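Local coordinates for protein cytochrome c (Rhodothermus marinus, PDB 3CP5) that binds a single covalently attached heme c and probably serves as an electron carrier, as other members of the cytochrome c family do, at residues A[11-15]-A[68-72]; A[72-77]-A[110-114]. The contacts are given in a common frame with arbitrary orientation. Where two conformers were deposited one is given. Residues are numbered along the deposited sequence.

Interaction 1: A[11-15]-A[68-72]; sequences EALAA and GPVYI. With HEC (heme c), chain C.
Segment 11-15 is a piece of helix 10-17, alpha-helical throughout, with A15 N bonded to E11 O at 3.0 Å. In segment 68-72 the extended G68 (phi/psi -78/162) occupies the N-cap position, and P69 to I72 form the first turn of helix 69-77, closed by I72 N to G68 O at 3.1 Å. Across the segments A14 CA lies 5.0 Å from Y71 CA, E11 CA 5.9 Å from G68 CA and A15 CA 6.1 Å from V70 CA. E11, with chi1 t and chi2 p, sends its carboxylate to the open amides of this turn: V70 N donates to E11 OE1 at 2.9 Å and Y71 N to E11 OE2 at 3.0 Å. P69 N, 3.3 Å from E11 OE1, has no hydrogen to give. A water donates to E11 OE2 (3.0 Å) and accepts from G68 N (2.9 Å). An ideal CB on G68 would lie 2.3 Å from E11 CD, so the carboxylate occupies the place of a side chain. A14 CB packs on Y71 CB (3.9 Å) and A15 CB on V70 CG1 (4.0 Å). The end of Y71, chi1 t, leads away from segment 11-15, with A14 CB at the ring edge, and Y71 OH donates to heme propionate atom O2A at 2.7 Å. A carboxylate from a helix far away in sequence thus accepts the free first-turn amides behind N-cap G68, on the helix whose tyrosine binds a propionate in the heme c pocket.

Interaction 2: A[72-77]-A[110-114]; sequences IMNVML and ARAIL. With HEC (heme c), chain C.
The heme pocket is backed here by two packed helices: M76 and I113 belong both to their apolar interface and to the pocket, while V75 faces the heme from helix 69-77 without touching segment 110-114. Segments 72-77 and 110-114 are both alpha-helical; their axes approach to 9.7 Å, with an angle of 132° between N-to-C directions, and the nearest alpha carbons, M73 CA and A110 CA, are 6.0 Å apart. No hydrogen bond crosses the interface. A110 points its small methyl at helix 69-77 and is met by three side chains: M73 SD lies 3.9 Å from A110 CB, M76 SD 4.0 Å from A110 CB, and L77 CG 3.9 Å from A110 CB. M73, in the mmm rotamer, curls so that M73 SD also sits 3.6 Å from A110 O and 4.2 Å from L114 CB. M76, with chi1 m and chi2 t, reaches I113 through M76 SD to I113 CG2 at 3.7 Å, while M76 CE lies 3.4 Å from A110 O. At the N-terminal end of segment 72-77, I72 CG2 touches L114 CD1 at 4.0 Å. The heme is met by M76 CG at 3.6 Å from heme CMB, V75 CG1 at 3.7 Å from heme C3A and I113 CD1 at 3.8 Å from heme CBB. R111 turns its charge to E115 in a salt bridge. Such packing is consistent with the class I cytochrome c fold, whose C-terminal helix lies beside the heme.

How the interactions relate
Interactions 1 and 2 lie in series along the chain, their centres about 10 Å apart, and both are built on helix 69-77. Their segments overlap at I72, which touches L114 in interaction 2 but takes no part in interaction 1. Two direct contacts connect them: N74 ND2 to A14 O at 3.0 Å, a probable hydrogen bond, and the packing of P69 CB on L114 CD2 at 3.8 Å. Interaction 1 is the more peripheral and polar; interaction 2 is buried near the middle of the chain. Both reach the heme, at a propionate and at the ring and its side groups respectively, so helix 69-77 lies between helix 10-17 and helix 107-123 and itself reaches the cofactor.

Interaction 1: A[11-15]-A[68-72]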
ATOM      1  N   GLU A  11     -12.561   3.554  -2.542  1.00 10.91           N
ATOM      2  CA  GLU A  11     -11.620   3.587  -3.653  1.00 11.20           C
ATOM      3  C   GLU A  11     -11.802   4.809  -4.545  1.00 12.33           C
ATOM      4  O   GLU A  11     -10.834   5.386  -5.035  1.00 12.44           O
ATOM      5  CB  GLU A  11     -11.755   2.305  -4.457  1.00 13.40           C
ATOM      6  CG  GLU A  11     -10.804   2.109  -5.608  1.00 12.95           C
ATOM      7  CD  GLU A  11      -9.381   1.734  -5.259  1.00 12.64           C
ATOM      8  OE1 GLU A  11      -8.701   1.230  -6.192  1.00 12.62           O
ATOM      9  OE2 GLU A  11      -8.902   1.893  -4.121  1.00 12.29           O
ATOM     10  N   ALA A  12     -13.029   5.214  -4.763  1.00 12.97           N
ATOM     11  CA  ALA A  12     -13.335   6.463  -5.440  1.00 12.89           C
ATOM     12  C   ALA A  12     -12.710   7.650  -4.718  1.00 12.01           C
ATOM     13  O   ALA A  12     -12.076   8.493  -5.359  1.00 14.32           O
ATOM     14  CB  ALA A  12     -14.814   6.674  -5.618  1.00 17.49           C
ATOM     15  N   LEU A  13     -12.797   7.706  -3.410  1.00 13.13           N
ATOM     16  CA  LEU A  13     -12.169   8.788  -2.638  1.00 12.74           C
ATOM     17  C   LEU A  13     -10.655   8.806  -2.792  1.00 11.85           C
ATOM     18  O   LEU A  13     -10.007   9.815  -2.976  1.00 13.91           O
ATOM     19  CB  LEU A  13     -12.496   8.713  -1.161  1.00 13.45           C
ATOM     20  CG  LEU A  13     -11.886   9.818  -0.303  0.79 15.19           C
ATOM     21  CD1 LEU A  13     -12.240  11.204  -0.875  0.79 18.23           C
ATOM     22  CD2 LEU A  13     -12.542   9.684   1.066  0.79 26.92           C
ATOM     23  N   ALA A  14     -10.055   7.598  -2.724  1.00 10.37           N
ATOM     24  CA  ALA A  14      -8.606   7.526  -2.941  1.00 10.11           C
ATOM     25  C   ALA A  14      -8.209   8.044  -4.311  1.00 10.41           C
ATOM     26  O   ALA A  14      -7.182   8.720  -4.434  1.00 11.46           O
ATOM     27  CB  ALA A  14      -8.087   6.122  -2.808  1.00 10.20           C
ATOM     28  N   ALA A  15      -8.991   7.732  -5.325  1.00 11.90           N
ATOM     29  CA  ALA A  15      -8.669   8.194  -6.700  1.00 12.44           C
ATOM     30  C   ALA A  15      -8.793   9.709  -6.752  1.00 15.57           C
ATOM     31  O   ALA A  15      -7.993  10.374  -7.401  1.00 25.39           O
ATOM     32  CB  ALA A  15      -9.535   7.474  -7.703  1.00 15.49           C
ATOM     33  N   GLY A  68      -8.732  -1.408  -2.273  1.00  9.48           N
ATOM     34  CA  GLY A  68      -8.442  -1.326  -3.678  1.00  9.96           C
ATOM     35  C   GLY A  68      -7.029  -0.870  -3.969  1.00 10.20           C
ATOM     36  O   GLY A  68      -6.310  -0.319  -3.124  1.00  8.97           O
ATOM     37  N   PRO A  69      -6.589  -1.134  -5.197  1.00  9.38           N
ATOM     38  CA  PRO A  69      -5.200  -0.809  -5.566  1.00  9.31           C
ATOM     39  C   PRO A  69      -4.879   0.660  -5.602  1.00  8.61           C
ATOM     40  O   PRO A  69      -3.730   1.043  -5.318  1.00  8.92           O
ATOM     41  CB  PRO A  69      -5.072  -1.516  -6.918  1.00  9.63           C
ATOM     42  CG  PRO A  69      -6.438  -1.505  -7.504  1.00 10.83           C
ATOM     43  CD  PRO A  69      -7.288  -1.865  -6.295  1.00 10.10           C
ATOM     44  N   VAL A  70      -5.821   1.522  -5.944  1.00  8.56           N
ATOM     45  CA  VAL A  70      -5.555   2.950  -5.997  1.00  9.28           C
ATOM     46  C   VAL A  70      -5.370   3.444  -4.579  1.00  8.23           C
ATOM     47  O   VAL A  70      -4.433   4.247  -4.326  1.00  8.98           O
ATOM     48  CB  VAL A  70      -6.653   3.680  -6.766  1.00 10.14           C
ATOM     49  CG1 VAL A  70      -6.414   5.168  -6.704  1.00 10.56           C
ATOM     50  CG2 VAL A  70      -6.702   3.170  -8.205  1.00 11.72           C
ATOM     51  N   TYR A  71      -6.179   3.037  -3.622  1.00  8.30           N
ATOM     52  CA  TYR A  71      -5.903   3.349  -2.223  1.00  8.13           C
ATOM     53  C   TYR A  71      -4.516   2.933  -1.807  1.00  8.86           C
ATOM     54  O   TYR A  71      -3.808   3.698  -1.182  1.00  7.77           O
ATOM     55  CB  TYR A  71      -6.968   2.700  -1.332  1.00  9.13           C
ATOM     56  CG  TYR A  71      -6.755   2.806   0.165  1.00  8.38           C
ATOM     57  CD1 TYR A  71      -7.282   3.859   0.901  1.00  9.67           C
ATOM     58  CD2 TYR A  71      -6.025   1.863   0.860  1.00  8.12           C
ATOM     59  CE1 TYR A  71      -7.062   3.927   2.267  1.00  9.44           C
ATOM     60  CE2 TYR A  71      -5.800   1.890   2.214  1.00  8.98           C
ATOM     61  CZ  TYR A  71      -6.339   2.937   2.920  1.00  8.90           C
ATOM     62  OH  TYR A  71      -6.127   2.999   4.281  1.00  9.94           O
ATOM     63  N   ILE A  72      -4.132   1.692  -2.084  1.00  7.71           N
ATOM     64  CA  ILE A  72      -2.843   1.235  -1.603  1.00  7.75           C
ATOM     65  C   ILE A  72      -1.703   2.024  -2.237  1.00  8.08           C
ATOM     66  O   ILE A  72      -0.761   2.394  -1.546  1.00  7.82           O
ATOM     67  CB  ILE A  72      -2.709  -0.264  -1.887  1.00  8.55           C
ATOM     68  CG1 ILE A  72      -3.732  -1.085  -1.079  1.00  8.24           C
ATOM     69  CG2 ILE A  72      -1.299  -0.782  -1.607  1.00  8.83           C
ATOM     70  CD1 ILE A  72      -3.906  -2.514  -1.585  1.00  8.20           C
TER
HETATM   71 FE   HEC C 202       2.505   1.902   6.173  1.00  7.67          FE
HETATM   72  CHA HEC C 202      -0.755   2.150   7.170  1.00  7.63           C
HETATM   73  CHB HEC C 202       1.539   0.336   3.305  1.00  6.66           C
HETATM   74  CHC HEC C 202       5.752   1.993   5.066  1.00  7.17           C
HETATM   75  CHD HEC C 202       3.522   2.916   9.240  1.00  8.14           C
HETATM   76  NA  HEC C 202       0.756   1.340   5.419  1.00  8.23           N
HETATM   77  C1A HEC C 202      -0.523   1.568   5.932  1.00  7.66           C
HETATM   78  C2A HEC C 202      -1.507   1.139   4.967  1.00  7.06           C
HETATM   79  C3A HEC C 202      -0.874   0.609   3.911  1.00  6.76           C
HETATM   80  C4A HEC C 202       0.547   0.765   4.186  1.00  6.59           C
HETATM   81  CMA HEC C 202      -1.483  -0.023   2.640  1.00  8.64           C
HETATM   82  CAA HEC C 202      -3.039   1.099   5.179  1.00  8.18           C
HETATM   83  CBA HEC C 202      -3.536  -0.235   5.741  1.00  7.98           C
HETATM   84  CGA HEC C 202      -5.040  -0.366   5.732  1.00  9.63           C
HETATM   85  O1A HEC C 202      -5.546  -1.325   6.403  1.00 10.99           O
HETATM   86  O2A HEC C 202      -5.721   0.428   5.029  1.00  9.59           O
HETATM   87  NB  HEC C 202       3.483   1.248   4.557  1.00  7.32           N
HETATM   88  C1B HEC C 202       2.910   0.508   3.541  1.00  7.10           C
HETATM   89  C2B HEC C 202       3.926   0.164   2.580  1.00  7.86           C
HETATM   90  C3B HEC C 202       5.114   0.686   3.000  1.00  6.72           C
HETATM   91  C4B HEC C 202       4.822   1.366   4.246  1.00  6.32           C
HETATM   92  CMB HEC C 202       3.626  -0.686   1.319  1.00  9.84           C
HETATM   93  CAB HEC C 202       6.455   0.735   2.240  1.00  7.94           C
HETATM   94  CBB HEC C 202       6.382   1.362   0.975  1.00  9.00           C
HETATM   95  NC  HEC C 202       4.264   2.429   6.961  1.00  7.11           N
HETATM   96  C1C HEC C 202       5.519   2.443   6.354  1.00  7.58           C
HETATM   97  C2C HEC C 202       6.535   2.888   7.286  1.00  9.35           C
HETATM   98  C3C HEC C 202       5.929   3.145   8.456  1.00  9.05           C
HETATM   99  C4C HEC C 202       4.536   2.807   8.279  1.00  8.40           C
HETATM  100  CMC HEC C 202       8.024   2.793   6.979  1.00  9.16           C
HETATM  101  CAC HEC C 202       6.576   3.418   9.847  1.00  9.45           C
HETATM  102  CBC HEC C 202       7.408   4.571   9.862  1.00 12.15           C
HETATM  103  ND  HEC C 202       1.553   2.435   7.847  1.00  8.27           N
HETATM  104  C1D HEC C 202       2.165   2.812   9.037  1.00  8.63           C
HETATM  105  C2D HEC C 202       1.134   3.084  10.041  1.00  7.92           C
HETATM  106  C3D HEC C 202      -0.045   2.975   9.417  1.00  7.84           C
HETATM  107  C4D HEC C 202       0.223   2.490   8.078  1.00  8.59           C
HETATM  108  CMD HEC C 202       1.510   3.538  11.478  1.00  9.36           C
HETATM  109  CAD HEC C 202      -1.462   3.280   9.938  1.00  9.08           C
HETATM  110  CBD HEC C 202      -1.851   4.732   9.565  1.00  9.79           C
HETATM  111  CGD HEC C 202      -0.904   5.696  10.244  1.00  9.60           C
HETATM  112  O1D HEC C 202      -0.183   6.454   9.534  1.00 10.88           O
HETATM  113  O2D HEC C 202      -0.900   5.644  11.531  1.00 11.49           O
HETATM  114  O   HOH W   1     -10.060   1.062  -1.486  1.00 13.37           O

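Interaction 2: A[72-77]-A[110-114]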
ATOM      1  N   ILE A  72      -4.132   1.692  -2.084  1.00  7.71           N
ATOM      2  CA  ILE A  72      -2.843   1.235  -1.603  1.00  7.75           C
ATOM      3  C   ILE A  72      -1.703   2.024  -2.237  1.00  8.08           C
ATOM      4  O   ILE A  72      -0.761   2.394  -1.546  1.00  7.82           O
ATOM      5  CB  ILE A  72      -2.709  -0.264  -1.887  1.00  8.55           C
ATOM      6  CG1 ILE A  72      -3.732  -1.085  -1.079  1.00  8.24           C
ATOM      7  CG2 ILE A  72      -1.299  -0.782  -1.607  1.00  8.83           C
ATOM      8  CD1 ILE A  72      -3.906  -2.514  -1.585  1.00  8.20           C
ATOM      9  N   MET A  73      -1.758   2.315  -3.545  1.00  7.91           N
ATOM     10  CA  MET A  73      -0.739   3.130  -4.212  1.00  7.99           C
ATOM     11  C   MET A  73      -0.644   4.511  -3.602  1.00  7.11           C
ATOM     12  O   MET A  73       0.460   5.022  -3.363  1.00  8.20           O
ATOM     13  CB  MET A  73      -1.062   3.268  -5.717  1.00  8.82           C
ATOM     14  CG  MET A  73      -1.001   1.954  -6.472  1.00 10.71           C
ATOM     15  SD  MET A  73       0.716   1.520  -6.818  0.86  8.56           S
ATOM     16  CE  MET A  73       1.104   2.707  -8.091  0.86  9.99           C
ATOM     17  N   ASN A  74      -1.785   5.151  -3.312  1.00  7.88           N
ATOM     18  CA  ASN A  74      -1.720   6.535  -2.803  1.00  8.04           C
ATOM     19  C   ASN A  74      -1.317   6.634  -1.341  1.00  7.08           C
ATOM     20  O   ASN A  74      -0.763   7.640  -0.918  1.00  8.05           O
ATOM     21  CB  ASN A  74      -3.061   7.217  -3.100  1.00  8.02           C
ATOM     22  CG  ASN A  74      -3.182   7.565  -4.565  1.00  6.99           C
ATOM     23  OD1 ASN A  74      -2.203   7.621  -5.311  1.00  9.37           O
ATOM     24  ND2 ASN A  74      -4.366   7.801  -5.057  1.00  9.10           N
ATOM     25  N   VAL A  75      -1.571   5.601  -0.534  1.00  7.64           N
ATOM     26  CA  VAL A  75      -1.003   5.543   0.825  1.00  8.33           C
ATOM     27  C   VAL A  75       0.520   5.527   0.731  1.00  8.51           C
ATOM     28  O   VAL A  75       1.202   6.244   1.468  1.00  8.52           O
ATOM     29  CB  VAL A  75      -1.539   4.328   1.612  1.00  8.48           C
ATOM     30  CG1 VAL A  75      -0.720   4.134   2.874  1.00  9.34           C
ATOM     31  CG2 VAL A  75      -3.014   4.493   1.981  1.00  8.37           C
ATOM     32  N   MET A  76       1.103   4.723  -0.187  1.00  8.67           N
ATOM     33  CA  MET A  76       2.545   4.697  -0.376  1.00  8.81           C
ATOM     34  C   MET A  76       3.140   6.000  -0.895  1.00  8.84           C
ATOM     35  O   MET A  76       4.205   6.456  -0.416  1.00  9.82           O
ATOM     36  CB  MET A  76       2.946   3.545  -1.349  1.00  8.63           C
ATOM     37  CG  MET A  76       2.837   2.151  -0.765  1.00  9.66           C
ATOM     38  SD  MET A  76       3.606   0.999  -1.958  1.00 10.29           S
ATOM     39  CE  MET A  76       2.182   0.290  -2.769  1.00 11.93           C
ATOM     40  N   LEU A  77       2.484   6.597  -1.890  1.00  9.02           N
ATOM     41  CA  LEU A  77       3.007   7.744  -2.596  1.00  9.23           C
ATOM     42  C   LEU A  77       2.694   9.094  -1.940  1.00 10.71           C
ATOM     43  O   LEU A  77       3.472  10.040  -2.161  1.00 17.91           O
ATOM     44  CB  LEU A  77       2.513   7.748  -4.033  1.00  8.78           C
ATOM     45  CG  LEU A  77       3.039   6.574  -4.842  1.00  8.20           C
ATOM     46  CD1 LEU A  77       2.235   6.416  -6.147  1.00 12.90           C
ATOM     47  CD2 LEU A  77       4.491   6.764  -5.194  1.00  9.53           C
ATOM     48  N   ALA A 110       6.172   1.999  -6.313  1.00  8.48           N
ATOM     49  CA  ALA A 110       4.937   1.654  -5.613  1.00  8.13           C
ATOM     50  C   ALA A 110       4.184   0.560  -6.372  1.00  8.57           C
ATOM     51  O   ALA A 110       3.606  -0.364  -5.769  1.00  7.68           O
ATOM     52  CB  ALA A 110       4.077   2.905  -5.423  1.00  9.14           C
ATOM     53  N   ARG A 111       4.181   0.606  -7.709  1.00  7.82           N
ATOM     54  CA  ARG A 111       3.462  -0.420  -8.486  1.00  8.11           C
ATOM     55  C   ARG A 111       4.103  -1.790  -8.311  1.00  7.26           C
ATOM     56  O   ARG A 111       3.403  -2.820  -8.258  1.00  7.95           O
ATOM     57  CB  ARG A 111       3.413   0.052  -9.925  1.00 10.33           C
ATOM     58  CG  ARG A 111       2.692  -0.911 -10.877  1.00 11.78           C
ATOM     59  CD  ARG A 111       1.230  -1.095 -10.447  1.00 11.33           C
ATOM     60  NE  ARG A 111       0.549  -2.120 -11.229  1.00 16.74           N
ATOM     61  CZ  ARG A 111       0.577  -3.440 -10.971  1.00 20.91           C
ATOM     62  NH1 ARG A 111       1.236  -3.973  -9.951  1.00 13.37           N
ATOM     63  NH2 ARG A 111      -0.101  -4.237 -11.779  1.00 24.48           N
ATOM     64  N   ALA A 112       5.433  -1.861  -8.183  1.00  8.07           N
ATOM     65  CA  ALA A 112       6.129  -3.121  -7.882  1.00  7.96           C
ATOM     66  C   ALA A 112       5.755  -3.667  -6.522  1.00  7.29           C
ATOM     67  O   ALA A 112       5.468  -4.843  -6.334  1.00  8.03           O
ATOM     68  CB  ALA A 112       7.646  -2.933  -8.045  1.00  8.24           C
ATOM     69  N   ILE A 113       5.736  -2.788  -5.499  1.00  8.13           N
ATOM     70  CA  ILE A 113       5.323  -3.179  -4.166  1.00  7.40           C
ATOM     71  C   ILE A 113       3.899  -3.688  -4.187  1.00  7.15           C
ATOM     72  O   ILE A 113       3.578  -4.715  -3.556  1.00  7.90           O
ATOM     73  CB  ILE A 113       5.549  -2.048  -3.131  1.00  7.57           C
ATOM     74  CG1 ILE A 113       7.036  -1.715  -3.002  1.00  8.34           C
ATOM     75  CG2 ILE A 113       4.949  -2.397  -1.794  1.00  8.26           C
ATOM     76  CD1 ILE A 113       7.340  -0.485  -2.189  1.00 11.46           C
ATOM     77  N   LEU A 114       3.004  -3.043  -4.953  1.00  7.97           N
ATOM     78  CA  LEU A 114       1.625  -3.537  -5.056  1.00  8.15           C
ATOM     79  C   LEU A 114       1.576  -4.945  -5.652  1.00  7.56           C
ATOM     80  O   LEU A 114       0.851  -5.791  -5.133  1.00  7.60           O
ATOM     81  CB  LEU A 114       0.793  -2.593  -5.928  1.00  9.00           C
ATOM     82  CG  LEU A 114      -0.645  -2.992  -6.236  1.00  7.63           C
ATOM     83  CD1 LEU A 114      -1.464  -3.052  -4.956  1.00 13.16           C
ATOM     84  CD2 LEU A 114      -1.332  -2.166  -7.274  1.00  9.57           C
TER
HETATM   85 FE   HEC C 202       2.505   1.902   6.173  1.00  7.67          FE
HETATM   86  CHA HEC C 202      -0.755   2.150   7.170  1.00  7.63           C
HETATM   87  CHB HEC C 202       1.539   0.336   3.305  1.00  6.66           C
HETATM   88  CHC HEC C 202       5.752   1.993   5.066  1.00  7.17           C
HETATM   89  CHD HEC C 202       3.522   2.916   9.240  1.00  8.14           C
HETATM   90  NA  HEC C 202       0.756   1.340   5.419  1.00  8.23           N
HETATM   91  C1A HEC C 202      -0.523   1.568   5.932  1.00  7.66           C
HETATM   92  C2A HEC C 202      -1.507   1.139   4.967  1.00  7.06           C
HETATM   93  C3A HEC C 202      -0.874   0.609   3.911  1.00  6.76           C
HETATM   94  C4A HEC C 202       0.547   0.765   4.186  1.00  6.59           C
HETATM   95  CMA HEC C 202      -1.483  -0.023   2.640  1.00  8.64           C
HETATM   96  CAA HEC C 202      -3.039   1.099   5.179  1.00  8.18           C
HETATM   97  CBA HEC C 202      -3.536  -0.235   5.741  1.00  7.98           C
HETATM   98  CGA HEC C 202      -5.040  -0.366   5.732  1.00  9.63           C
HETATM   99  O1A HEC C 202      -5.546  -1.325   6.403  1.00 10.99           O
HETATM  100  O2A HEC C 202      -5.721   0.428   5.029  1.00  9.59           O
HETATM  101  NB  HEC C 202       3.483   1.248   4.557  1.00  7.32           N
HETATM  102  C1B HEC C 202       2.910   0.508   3.541  1.00  7.10           C
HETATM  103  C2B HEC C 202       3.926   0.164   2.580  1.00  7.86           C
HETATM  104  C3B HEC C 202       5.114   0.686   3.000  1.00  6.72           C
HETATM  105  C4B HEC C 202       4.822   1.366   4.246  1.00  6.32           C
HETATM  106  CMB HEC C 202       3.626  -0.686   1.319  1.00  9.84           C
HETATM  107  CAB HEC C 202       6.455   0.735   2.240  1.00  7.94           C
HETATM  108  CBB HEC C 202       6.382   1.362   0.975  1.00  9.00           C
HETATM  109  NC  HEC C 202       4.264   2.429   6.961  1.00  7.11           N
HETATM  110  C1C HEC C 202       5.519   2.443   6.354  1.00  7.58           C
HETATM  111  C2C HEC C 202       6.535   2.888   7.286  1.00  9.35           C
HETATM  112  C3C HEC C 202       5.929   3.145   8.456  1.00  9.05           C
HETATM  113  C4C HEC C 202       4.536   2.807   8.279  1.00  8.40           C
HETATM  114  CMC HEC C 202       8.024   2.793   6.979  1.00  9.16           C
HETATM  115  CAC HEC C 202       6.576   3.418   9.847  1.00  9.45           C
HETATM  116  CBC HEC C 202       7.408   4.571   9.862  1.00 12.15           C
HETATM  117  ND  HEC C 202       1.553   2.435   7.847  1.00  8.27           N
HETATM  118  C1D HEC C 202       2.165   2.812   9.037  1.00  8.63           C
HETATM  119  C2D HEC C 202       1.134   3.084  10.041  1.00  7.92           C
HETATM  120  C3D HEC C 202      -0.045   2.975   9.417  1.00  7.84           C
HETATM  121  C4D HEC C 202       0.223   2.490   8.078  1.00  8.59           C
HETATM  122  CMD HEC C 202       1.510   3.538  11.478  1.00  9.36           C
HETATM  123  CAD HEC C 202      -1.462   3.280   9.938  1.00  9.08           C
HETATM  124  CBD HEC C 202      -1.851   4.732   9.565  1.00  9.79           C
HETATM  125  CGD HEC C 202      -0.904   5.696  10.244  1.00  9.60           C
HETATM  126  O1D HEC C 202      -0.183   6.454   9.534  1.00 10.88           O
HETATM  127  O2D HEC C 202      -0.900   5.644  11.531  1.00 11.49           O